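Local atomic coordinates of tannase (Fusobacterium nucleatum subsp. nucleatum ATCC 25586, PDB entry 6YQ4), a protein that probably hydrolyses gallotannins as a member of the alpha/beta-hydrolase clan, and carries a bound magnesium ion. Residues Pro41-Lys44 / Asp45-Asn48; Tyr52-Glu55 / Glu56-Asn59; Tyr147-Asp150 / Glu151-Pro154; Gly179-Gln182 / Asp183-Pro186. All coordinates share one frame; numbering follows the deposited sequence.

Contact 1. Residues Pro41-Lys44 / Asp45-Asn48; sequences PIDK and DYQN
The carboxamide of Gln47 points its oxygen at the backbone amides of Ile42 and Asp43, so that OE1 takes two N-H groups at once. Ile42 N approaches OE1 of Gln47 at 2.8 Å in the carbonyl plane, while Asp43 N comes to the same oxygen from 32° out of that plane, with a nearly straight N-H...O. Ile42 CG2 rests 3.3 Å from Gln47 OE1. At the edge of the Tyr46 ring, near its plane, sits Asp43 OD1. The Asp43 and Asp45 carboxylates are turned 65° apart, and a water lies between Asp43 OD2 and Asp45 OD1, 2.6 Å from the latter, and probably eases the closeness of the two negative charges.

In this loop between strands 26-36 and 48-54, Asp43 begins an Asx turn, its OD1 accepting Asp45 N at 3.0 Å. Separately, the main-chain O of Asp43 accepts Gln47 N at 3.0 Å. Gln47 is then the centre of an inverse gamma turn. Its side chain, extended beyond CG (chi2 176°), reaches back to the Ile42 and Asp43 amides, and NE2 binds Asp138 OD2 of helix 134-148. Further along, Asn48 ND2 donates almost in its own amide plane to Lys44 O (2.9 Å), and Asn48 OD1 is held by Asn34 ND2.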
loop_
_atom_site.group_PDB
_atom_site.type_symbol
_atom_site.label_atom_id
_atom_site.label_comp_id
_atom_site.label_asym_id
_atom_site.label_seq_id
_atom_site.Cartn_x
_atom_site.Cartn_y
_atom_site.Cartn_z
ATOM N N PRO A 41 -10.407 -15.355 -17.506
ATOM C CA PRO A 41 -9.571 -15.432 -16.300
ATOM C C PRO A 41 -8.491 -16.495 -16.417
ATOM O O PRO A 41 -8.671 -17.532 -17.057
ATOM C CB PRO A 41 -10.576 -15.783 -15.195
ATOM C CG PRO A 41 -11.715 -16.457 -15.920
ATOM C CD PRO A 41 -11.796 -15.791 -17.261
ATOM N N ILE A 42 -7.353 -16.226 -15.778
ATOM C CA ILE A 42 -6.259 -17.191 -15.756
ATOM C C ILE A 42 -6.291 -17.956 -14.433
ATOM O O ILE A 42 -5.922 -19.138 -14.389
ATOM C CB ILE A 42 -4.895 -16.510 -16.016
ATOM C CG1 ILE A 42 -3.737 -17.504 -15.866
ATOM C CG2 ILE A 42 -4.688 -15.304 -15.115
ATOM C CD1 ILE A 42 -3.835 -18.736 -16.773
ATOM N N ASP A 43 -6.769 -17.318 -13.355
ATOM C CA ASP A 43 -7.011 -18.010 -12.082
ATOM C C ASP A 43 -8.311 -17.510 -11.469
ATOM O O ASP A 43 -8.356 -16.402 -10.935
ATOM C CB ASP A 43 -5.858 -17.819 -11.093
ATOM C CG ASP A 43 -5.894 -18.846 -9.945
ATOM O OD1 ASP A 43 -7.003 -19.129 -9.439
ATOM O OD2 ASP A 43 -4.821 -19.372 -9.546
ATOM N N LYS A 44 -9.350 -18.341 -11.484
ATOM C CA LYS A 44 -10.656 -17.886 -11.028
ATOM C C LYS A 44 -10.778 -17.814 -9.518
ATOM O O LYS A 44 -11.719 -17.182 -9.027
ATOM C CB LYS A 44 -11.762 -18.796 -11.556
ATOM C CG LYS A 44 -11.998 -18.666 -13.030
ATOM C CD LYS A 44 -13.201 -19.462 -13.437
ATOM C CE LYS A 44 -12.953 -20.945 -13.287
ATOM N NZ LYS A 44 -14.146 -21.671 -12.744
ATOM N N ASP A 45 -9.893 -18.481 -8.767
ATOM C CA ASP A 45 -9.975 -18.388 -7.311
ATOM C C ASP A 45 -9.614 -16.995 -6.824
ATOM O O ASP A 45 -10.077 -16.571 -5.759
ATOM C CB ASP A 45 -9.048 -19.403 -6.656
ATOM C CG ASP A 45 -9.341 -20.814 -7.077
ATOM O OD1 ASP A 45 -8.367 -21.561 -7.279
ATOM O OD2 ASP A 45 -10.537 -21.168 -7.202
ATOM N N TYR A 46 -8.786 -16.284 -7.582
ATOM C CA TYR A 46 -8.271 -14.984 -7.184
ATOM C C TYR A 46 -8.867 -13.836 -7.976
ATOM O O TYR A 46 -9.240 -12.828 -7.383
ATOM C CB TYR A 46 -6.737 -14.982 -7.280
ATOM C CG TYR A 46 -6.198 -15.709 -6.077
ATOM C CD1 TYR A 46 -6.194 -15.080 -4.839
ATOM C CD2 TYR A 46 -5.801 -17.055 -6.141
ATOM C CE1 TYR A 46 -5.776 -15.727 -3.711
ATOM C CE2 TYR A 46 -5.363 -17.726 -4.998
ATOM C CZ TYR A 46 -5.365 -17.049 -3.783
ATOM O OH TYR A 46 -4.941 -17.626 -2.607
ATOM N N GLN A 47 -9.028 -13.989 -9.289
ATOM C CA GLN A 47 -9.637 -12.950 -10.106
ATOM C C GLN A 47 -11.154 -13.010 -10.025
ATOM O O GLN A 47 -11.822 -13.113 -11.055
ATOM C CB GLN A 47 -9.194 -13.067 -11.564
ATOM C CG GLN A 47 -7.683 -13.018 -11.787
ATOM C CD GLN A 47 -7.311 -13.227 -13.250
ATOM O OE1 GLN A 47 -7.491 -14.318 -13.798
ATOM N NE2 GLN A 47 -6.811 -12.169 -13.896
ATOM N N ASN A 48 -11.706 -12.965 -8.818
ATOM C CA ASN A 48 -13.134 -12.753 -8.631
ATOM C C ASN A 48 -13.342 -11.682 -7.564
ATOM O O ASN A 48 -12.413 -11.309 -6.843
ATOM C CB ASN A 48 -13.850 -14.042 -8.251
ATOM C CG ASN A 48 -13.482 -14.514 -6.868
ATOM O OD1 ASN A 48 -13.920 -13.943 -5.862
ATOM N ND2 ASN A 48 -12.680 -15.575 -6.800
HETATM O O HOH W 1 -5.805 -20.911 -7.441
#

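Contact 2. Residues Tyr52-Glu55 / Glu56-Asn59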
loop_
_atom_site.group_PDB
_atom_site.type_symbol
_atom_site.label_atom_id
_atom_site.label_comp_id
_atom_site.label_asym_id
_atom_site.label_seq_id
_atom_site.Cartn_x
_atom_site.Cartn_y
_atom_site.Cartn_z
ATOM N N TYR A 52 -21.224 -6.237 -1.993
ATOM C CA TYR A 52 -22.217 -6.170 -0.930
ATOM C C TYR A 52 -22.982 -4.857 -1.029
ATOM O O TYR A 52 -22.376 -3.780 -1.113
ATOM C CB TYR A 52 -21.552 -6.289 0.431
ATOM C CG TYR A 52 -20.702 -7.522 0.552
ATOM C CD1 TYR A 52 -21.287 -8.782 0.653
ATOM C CD2 TYR A 52 -19.314 -7.439 0.543
ATOM C CE1 TYR A 52 -20.516 -9.915 0.768
ATOM C CE2 TYR A 52 -18.540 -8.567 0.660
ATOM C CZ TYR A 52 -19.146 -9.801 0.777
ATOM O OH TYR A 52 -18.371 -10.925 0.886
ATOM N N ILE A 53 -24.306 -4.943 -1.026
ATOM C CA ILE A 53 -25.136 -3.748 -1.149
ATOM C C ILE A 53 -26.132 -3.692 0.007
ATOM O O ILE A 53 -26.818 -4.694 0.278
ATOM C CB ILE A 53 -25.861 -3.731 -2.500
ATOM C CG1 ILE A 53 -24.867 -3.997 -3.628
ATOM C CG2 ILE A 53 -26.641 -2.414 -2.688
ATOM C CD1 ILE A 53 -25.463 -3.768 -5.003
ATOM N N PRO A 54 -26.250 -2.562 0.708
ATOM C CA PRO A 54 -27.244 -2.471 1.788
ATOM C C PRO A 54 -28.660 -2.774 1.306
ATOM O O PRO A 54 -29.050 -2.443 0.182
ATOM C CB PRO A 54 -27.106 -1.027 2.274
ATOM C CG PRO A 54 -25.685 -0.664 1.946
ATOM C CD PRO A 54 -25.405 -1.355 0.632
ATOM N N GLU A 55 -29.426 -3.434 2.182
ATOM C CA GLU A 55 -30.781 -3.847 1.845
ATOM C C GLU A 55 -31.697 -2.652 1.621
ATOM O O GLU A 55 -32.659 -2.744 0.849
ATOM C CB GLU A 55 -31.318 -4.771 2.951
ATOM C CG GLU A 55 -32.757 -5.292 2.784
ATOM C CD GLU A 55 -32.975 -6.174 1.559
ATOM O OE1 GLU A 55 -31.992 -6.536 0.887
ATOM O OE2 GLU A 55 -34.142 -6.509 1.264
ATOM N N GLU A 56 -31.412 -1.524 2.279
ATOM C CA GLU A 56 -32.186 -0.301 2.071
ATOM C C GLU A 56 -32.270 0.084 0.599
ATOM O O GLU A 56 -33.281 0.640 0.161
ATOM C CB GLU A 56 -31.562 0.857 2.862
ATOM C CG GLU A 56 -31.834 0.832 4.360
ATOM C CD GLU A 56 -30.943 -0.144 5.130
ATOM O OE1 GLU A 56 -31.058 -0.168 6.373
ATOM O OE2 GLU A 56 -30.137 -0.875 4.505
ATOM N N TYR A 57 -31.219 -0.193 -0.173
ATOM C CA TYR A 57 -31.101 0.261 -1.554
ATOM C C TYR A 57 -31.939 -0.559 -2.527
ATOM O O TYR A 57 -31.909 -0.284 -3.738
ATOM C CB TYR A 57 -29.630 0.248 -1.959
ATOM C CG TYR A 57 -28.799 1.250 -1.173
ATOM C CD1 TYR A 57 -29.408 2.231 -0.394
ATOM C CD2 TYR A 57 -27.415 1.217 -1.213
ATOM C CE1 TYR A 57 -28.659 3.137 0.328
ATOM C CE2 TYR A 57 -26.657 2.128 -0.505
ATOM C CZ TYR A 57 -27.282 3.083 0.265
ATOM O OH TYR A 57 -26.518 3.981 0.971
ATOM N N PHE A 58 -32.684 -1.549 -2.021
ATOM C CA PHE A 58 -33.673 -2.294 -2.785
ATOM C C PHE A 58 -35.095 -2.013 -2.319
ATOM O O PHE A 58 -36.042 -2.600 -2.847
ATOM C CB PHE A 58 -33.366 -3.794 -2.708
ATOM C CG PHE A 58 -31.993 -4.136 -3.192
ATOM C CD1 PHE A 58 -31.767 -4.423 -4.530
ATOM C CD2 PHE A 58 -30.913 -4.132 -2.315
ATOM C CE1 PHE A 58 -30.493 -4.714 -4.983
ATOM C CE2 PHE A 58 -29.633 -4.427 -2.761
ATOM C CZ PHE A 58 -29.429 -4.727 -4.095
ATOM N N ASN A 59 -35.265 -1.121 -1.348
ATOM C CA ASN A 59 -36.574 -0.745 -0.837
ATOM C C ASN A 59 -36.774 0.767 -0.881
ATOM O O ASN A 59 -37.625 1.287 -0.152
ATOM C CB ASN A 59 -36.768 -1.255 0.595
ATOM C CG ASN A 59 -36.420 -2.728 0.755
ATOM O OD1 ASN A 59 -35.320 -3.162 0.411
ATOM N ND2 ASN A 59 -37.350 -3.500 1.306
#
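Pro54 and Tyr57 make the first layer of this turn, where strand 48-54 gives way to a short 3-10 segment. The proline CB sits over the outer part of one face of the Tyr57 ring, and Pro54 CD lies 3.7 Å from Tyr57 CD2. Ile53 reaches both aromatic side chains with a single branch: its CG2 lies at the edge of the Tyr57 ring, 4.0 Å from CD2, and 3.6 Å from CE2 of Phe58. With CG1 of Ile53 anti to the carbonyl carbon (chi1 -50°), CG2 falls anti to the backbone N, which carries this methyl toward the two rings. The Ile53 side chain runs roughly perpendicular to that of Phe58.

The backbone fixes these positions. Tyr57 N donates to Pro54 O at 3.1 Å and Phe58 N to Glu55 O, also at 3.1 Å; each N-H comes from more than 50° above the carbonyl plane, away from the lone-pair directions, as the tight i to i+3 turns of a 3-10 segment impose. Glu55 O also lies at the edge of the Phe58 ring, in its plane.

Further out, Arg30 of the neighbouring strand 26-36 forms a salt bridge with Glu55 OE1 and a cation-pi contact with Phe58, while Tyr57 OH is hydrogen-bonded to Gly108 O. The apolar cluster thus meets one charged pair at its margin, and the guanidinium of Arg30 probably offsets the negative charge of Glu55 while lying against the Phe58 ring.

Contact 3. Residues Tyr147-Asp150 / Glu151-Pro154. With MG (magnesium ion), chain E.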
loop_
_atom_site.group_PDB
_atom_site.type_symbol
_atom_site.label_atom_id
_atom_site.label_comp_id
_atom_site.label_asym_id
_atom_site.label_seq_id
_atom_site.Cartn_x
_atom_site.Cartn_y
_atom_site.Cartn_z
ATOM N N TYR A 147 -17.416 -0.010 -13.646
ATOM C CA TYR A 147 -17.910 1.027 -14.562
ATOM C C TYR A 147 -18.865 0.450 -15.596
ATOM O O TYR A 147 -19.921 1.034 -15.866
ATOM C CB TYR A 147 -16.741 1.732 -15.264
ATOM C CG TYR A 147 -16.138 2.846 -14.435
ATOM C CD1 TYR A 147 -16.851 4.021 -14.182
ATOM C CD2 TYR A 147 -14.870 2.717 -13.880
ATOM C CE1 TYR A 147 -16.304 5.044 -13.410
ATOM C CE2 TYR A 147 -14.310 3.737 -13.109
ATOM C CZ TYR A 147 -15.030 4.895 -12.875
ATOM O OH TYR A 147 -14.465 5.886 -12.106
ATOM N N LEU A 148 -18.511 -0.702 -16.182
ATOM C CA LEU A 148 -19.360 -1.342 -17.183
ATOM C C LEU A 148 -20.762 -1.615 -16.656
ATOM O O LEU A 148 -21.737 -1.542 -17.415
ATOM C CB LEU A 148 -18.708 -2.639 -17.657
ATOM C CG LEU A 148 -19.418 -3.330 -18.831
ATOM C CD1 LEU A 148 -18.529 -3.462 -20.051
ATOM C CD2 LEU A 148 -19.906 -4.697 -18.407
ATOM N N ASN A 149 -20.892 -1.917 -15.367
ATOM C CA ASN A 149 -22.175 -2.267 -14.773
ATOM C C ASN A 149 -22.754 -1.155 -13.925
ATOM O O ASN A 149 -23.643 -1.423 -13.113
ATOM C CB ASN A 149 -22.043 -3.511 -13.901
ATOM C CG ASN A 149 -21.764 -4.737 -14.691
ATOM O OD1 ASN A 149 -22.645 -5.266 -15.358
ATOM N ND2 ASN A 149 -20.537 -5.215 -14.618
ATOM N N ASP A 150 -22.244 0.072 -14.057
ATOM C CA ASP A 150 -22.706 1.155 -13.193
ATOM C C ASP A 150 -24.204 1.384 -13.346
ATOM O O ASP A 150 -24.917 1.560 -12.350
ATOM C CB ASP A 150 -21.926 2.439 -13.496
ATOM C CG ASP A 150 -22.123 3.517 -12.434
ATOM O OD1 ASP A 150 -21.762 4.688 -12.698
ATOM O OD2 ASP A 150 -22.636 3.194 -11.339
ATOM N N GLU A 151 -24.706 1.348 -14.583
ATOM C CA GLU A 151 -26.087 1.754 -14.817
ATOM C C GLU A 151 -27.070 0.761 -14.226
ATOM O O GLU A 151 -28.191 1.136 -13.875
ATOM C CB GLU A 151 -26.339 1.940 -16.309
ATOM C CG GLU A 151 -25.565 3.135 -16.877
ATOM C CD GLU A 151 -25.772 3.329 -18.372
ATOM O OE1 GLU A 151 -26.445 2.479 -19.006
ATOM O OE2 GLU A 151 -25.267 4.340 -18.912
ATOM N N VAL A 152 -26.670 -0.494 -14.072
ATOM C CA VAL A 152 -27.574 -1.481 -13.515
ATOM C C VAL A 152 -27.256 -1.809 -12.056
ATOM O O VAL A 152 -28.129 -2.329 -11.344
ATOM C CB VAL A 152 -27.570 -2.749 -14.400
ATOM C CG1 VAL A 152 -26.211 -3.454 -14.344
ATOM C CG2 VAL A 152 -28.713 -3.672 -14.020
ATOM N N MET A 153 -26.058 -1.490 -11.580
ATOM C CA MET A 153 -25.671 -1.787 -10.202
ATOM C C MET A 153 -25.914 -0.580 -9.304
ATOM O O MET A 153 -25.605 0.553 -9.692
ATOM C CB MET A 153 -24.197 -2.192 -10.120
ATOM C CG MET A 153 -23.682 -2.511 -8.703
ATOM S SD MET A 153 -21.938 -3.037 -8.638
ATOM C CE MET A 153 -21.922 -4.134 -10.054
ATOM N N PRO A 154 -26.484 -0.786 -8.117
ATOM C CA PRO A 154 -26.649 0.334 -7.185
ATOM C C PRO A 154 -25.315 0.984 -6.853
ATOM O O PRO A 154 -24.251 0.357 -6.903
ATOM C CB PRO A 154 -27.288 -0.322 -5.950
ATOM C CG PRO A 154 -28.037 -1.497 -6.499
ATOM C CD PRO A 154 -27.204 -1.995 -7.669
HETATM MG MG MG E . -24.613 2.580 -10.068
HETATM O O HOH W 2 -22.602 1.199 -9.015
#
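A chi1 of -167° at Asp150, which swings CG away from the backbone N and beside the carbonyl carbon, lets OD2 and the main-chain O of the same residue reach one magnesium ion, where Met153 O joins them. The magnesium is bound by Asp150 OD2 at 2.4 Å, Asp150 O at 2.5 Å and Met153 O at 2.3 Å, and Gly155 O adds a fourth ligand.

A turn brings the carbonyls together. Met153 N donates to Asn149 O at 2.9 Å, arriving almost in line with the C=O bond, and makes a weak bond to Asp150 O as well. The Asn149 and Val152 side chains run alongside each other, Val152 CG1 4.1 Å from Asn149 OD1. Met153 folds its CE methyl back to 3.9 Å from Asn149 CB. The Asn149 amide is tied to Phe10 N through OD1 and to Tyr145 O and Leu8 O through ND2. Asp150 OD2, besides the metal, accepts from Ala157 N, and a water lies between Asp150 OD2 and Pro154 O, 2.8 Å from the latter.

The arrangement is a metal-binding loop of one carboxylate and three main-chain carbonyls, between helix 134-148 and strand 160-163 of the alpha/beta-hydrolase sheet.

Contact 4. Residues Gly179-Gln182 / Asp183-Pro186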
loop_
_atom_site.group_PDB
_atom_site.type_symbol
_atom_site.label_atom_id
_atom_site.label_comp_id
_atom_site.label_asym_id
_atom_site.label_seq_id
_atom_site.Cartn_x
_atom_site.Cartn_y
_atom_site.Cartn_z
ATOM N N GLY A 179 -4.464 5.868 -13.417
ATOM C CA GLY A 179 -5.743 5.680 -14.067
ATOM C C GLY A 179 -5.685 5.808 -15.577
ATOM O O GLY A 179 -5.353 6.871 -16.117
ATOM N N ASN A 180 -5.969 4.705 -16.267
ATOM C CA ASN A 180 -6.071 4.636 -17.722
ATOM C C ASN A 180 -4.730 4.744 -18.428
ATOM O O ASN A 180 -4.698 4.912 -19.650
ATOM C CB ASN A 180 -7.031 5.694 -18.268
ATOM C CG ASN A 180 -8.353 5.637 -17.580
ATOM O OD1 ASN A 180 -8.992 4.598 -17.548
ATOM N ND2 ASN A 180 -8.753 6.737 -16.977
ATOM N N SER A 181 -3.625 4.611 -17.711
ATOM C CA SER A 181 -2.341 4.578 -18.382
ATOM C C SER A 181 -2.326 3.428 -19.384
ATOM O O SER A 181 -2.829 2.330 -19.111
ATOM C CB SER A 181 -1.200 4.418 -17.376
ATOM O OG SER A 181 -0.078 3.839 -18.025
ATOM N N GLN A 182 -1.750 3.694 -20.557
ATOM C CA GLN A 182 -1.763 2.722 -21.641
ATOM C C GLN A 182 -0.881 1.515 -21.359
ATOM O O GLN A 182 -1.093 0.456 -21.957
ATOM C CB GLN A 182 -1.321 3.399 -22.933
ATOM C CG GLN A 182 -2.121 4.635 -23.277
ATOM C CD GLN A 182 -3.072 4.411 -24.431
ATOM O OE1 GLN A 182 -4.250 4.111 -24.230
ATOM N NE2 GLN A 182 -2.565 4.550 -25.657
ATOM N N ASP A 183 0.101 1.654 -20.465
ATOM C CA ASP A 183 1.015 0.558 -20.139
ATOM C C ASP A 183 0.294 -0.721 -19.735
ATOM O O ASP A 183 0.801 -1.827 -19.973
ATOM C CB ASP A 183 1.926 0.981 -18.993
ATOM C CG ASP A 183 2.687 2.244 -19.293
ATOM O OD1 ASP A 183 2.426 2.861 -20.353
ATOM O OD2 ASP A 183 3.550 2.609 -18.463
ATOM N N TYR A 184 -0.865 -0.593 -19.090
ATOM C CA TYR A 184 -1.578 -1.725 -18.539
ATOM C C TYR A 184 -2.527 -2.388 -19.535
ATOM O O TYR A 184 -2.924 -3.543 -19.317
ATOM C CB TYR A 184 -2.343 -1.267 -17.303
ATOM C CG TYR A 184 -1.461 -0.613 -16.274
ATOM C CD1 TYR A 184 -0.825 -1.365 -15.307
ATOM C CD2 TYR A 184 -1.269 0.764 -16.260
ATOM C CE1 TYR A 184 -0.011 -0.771 -14.359
ATOM C CE2 TYR A 184 -0.461 1.364 -15.321
ATOM C CZ TYR A 184 0.157 0.601 -14.370
ATOM O OH TYR A 184 0.966 1.204 -13.428
ATOM N N LEU A 185 -2.880 -1.696 -20.622
ATOM C CA LEU A 185 -3.886 -2.211 -21.550
ATOM C C LEU A 185 -3.515 -3.550 -22.180
ATOM O O LEU A 185 -4.385 -4.436 -22.221
ATOM C CB LEU A 185 -4.185 -1.166 -22.632
ATOM C CG LEU A 185 -4.372 0.292 -22.233
ATOM C CD1 LEU A 185 -4.857 1.069 -23.449
ATOM C CD2 LEU A 185 -5.357 0.430 -21.076
ATOM N N PRO A 186 -2.290 -3.777 -22.689
ATOM C CA PRO A 186 -1.994 -5.115 -23.256
ATOM C C PRO A 186 -2.213 -6.251 -22.266
ATOM O O PRO A 186 -2.553 -7.369 -22.678
ATOM C CB PRO A 186 -0.521 -5.013 -23.685
ATOM C CG PRO A 186 -0.292 -3.542 -23.922
ATOM C CD PRO A 186 -1.151 -2.851 -22.861
#
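Asp183 turns its backbone N to the hydroxyl of Ser181, with 3.3 Å between N and OG, and this closes an ST turn at the start of the helical run. The hydroxyl can do so because OG stands anti to the Ser181 backbone N (chi1 156°). It also lies 3.4 Å from Asp183 CG; the carboxylate itself is engaged through OD2 with Tyr426 OH.

Tyr184 follows, presenting its ring edge to the main chain: Ser181 O sits in the ring plane, 3.6 Å from CD2, and Ser181 CB is 3.8 Å from CE2. Its OH is hydrogen-bonded to Met420 O, and Lys140 of helix 134-148 makes a cation-pi contact with the ring.

Leu185 N donates to Gln182 O at 3.1 Å from 61° above the carbonyl plane, the tilt of a 3-10 turn. Its side chain lies across that of Gln182, which bends at chi2 and places OE1 3.2 Å from Leu185 CD1.

Pro186 comes last, with CD 3.4 Å from Gln182 O. Lacking an N-H, the proline cannot supply the i to i+4 bond to that carbonyl, so the Leu185 amide is the hydrogen-bond donor to Gln182 O across this turn, with Leu185 CG and Pro186 CD packed against the same oxygen.

In the fold
Contacts 1 to 4 follow one another along the chain. Contacts 1 and 2 lie at the two ends of strand 48-54 of the mixed sheet: residues 41-48 lead into it, residues 52-59 leave it, and their centres are 27 Å apart. Contact 3 ends helix 134-148, and contact 4 leads into helix 185-191. Contacts 2 and 3, with centres 15 Å apart, do touch: Ile53 CD1 packs 3.6 Å from Pro154 CD, joining the strand end to the magnesium loop. Contacts 3 and 4 come within about 7 Å at their nearest atoms. Helix 134-148 meets contact 1 through Asp138, ends in contact 3 and lends Lys140 to contact 4. Along the chain between contacts 3 and 4 comes strand 160-163, with a probable nucleophile elbow after it, as in alpha/beta hydrolases.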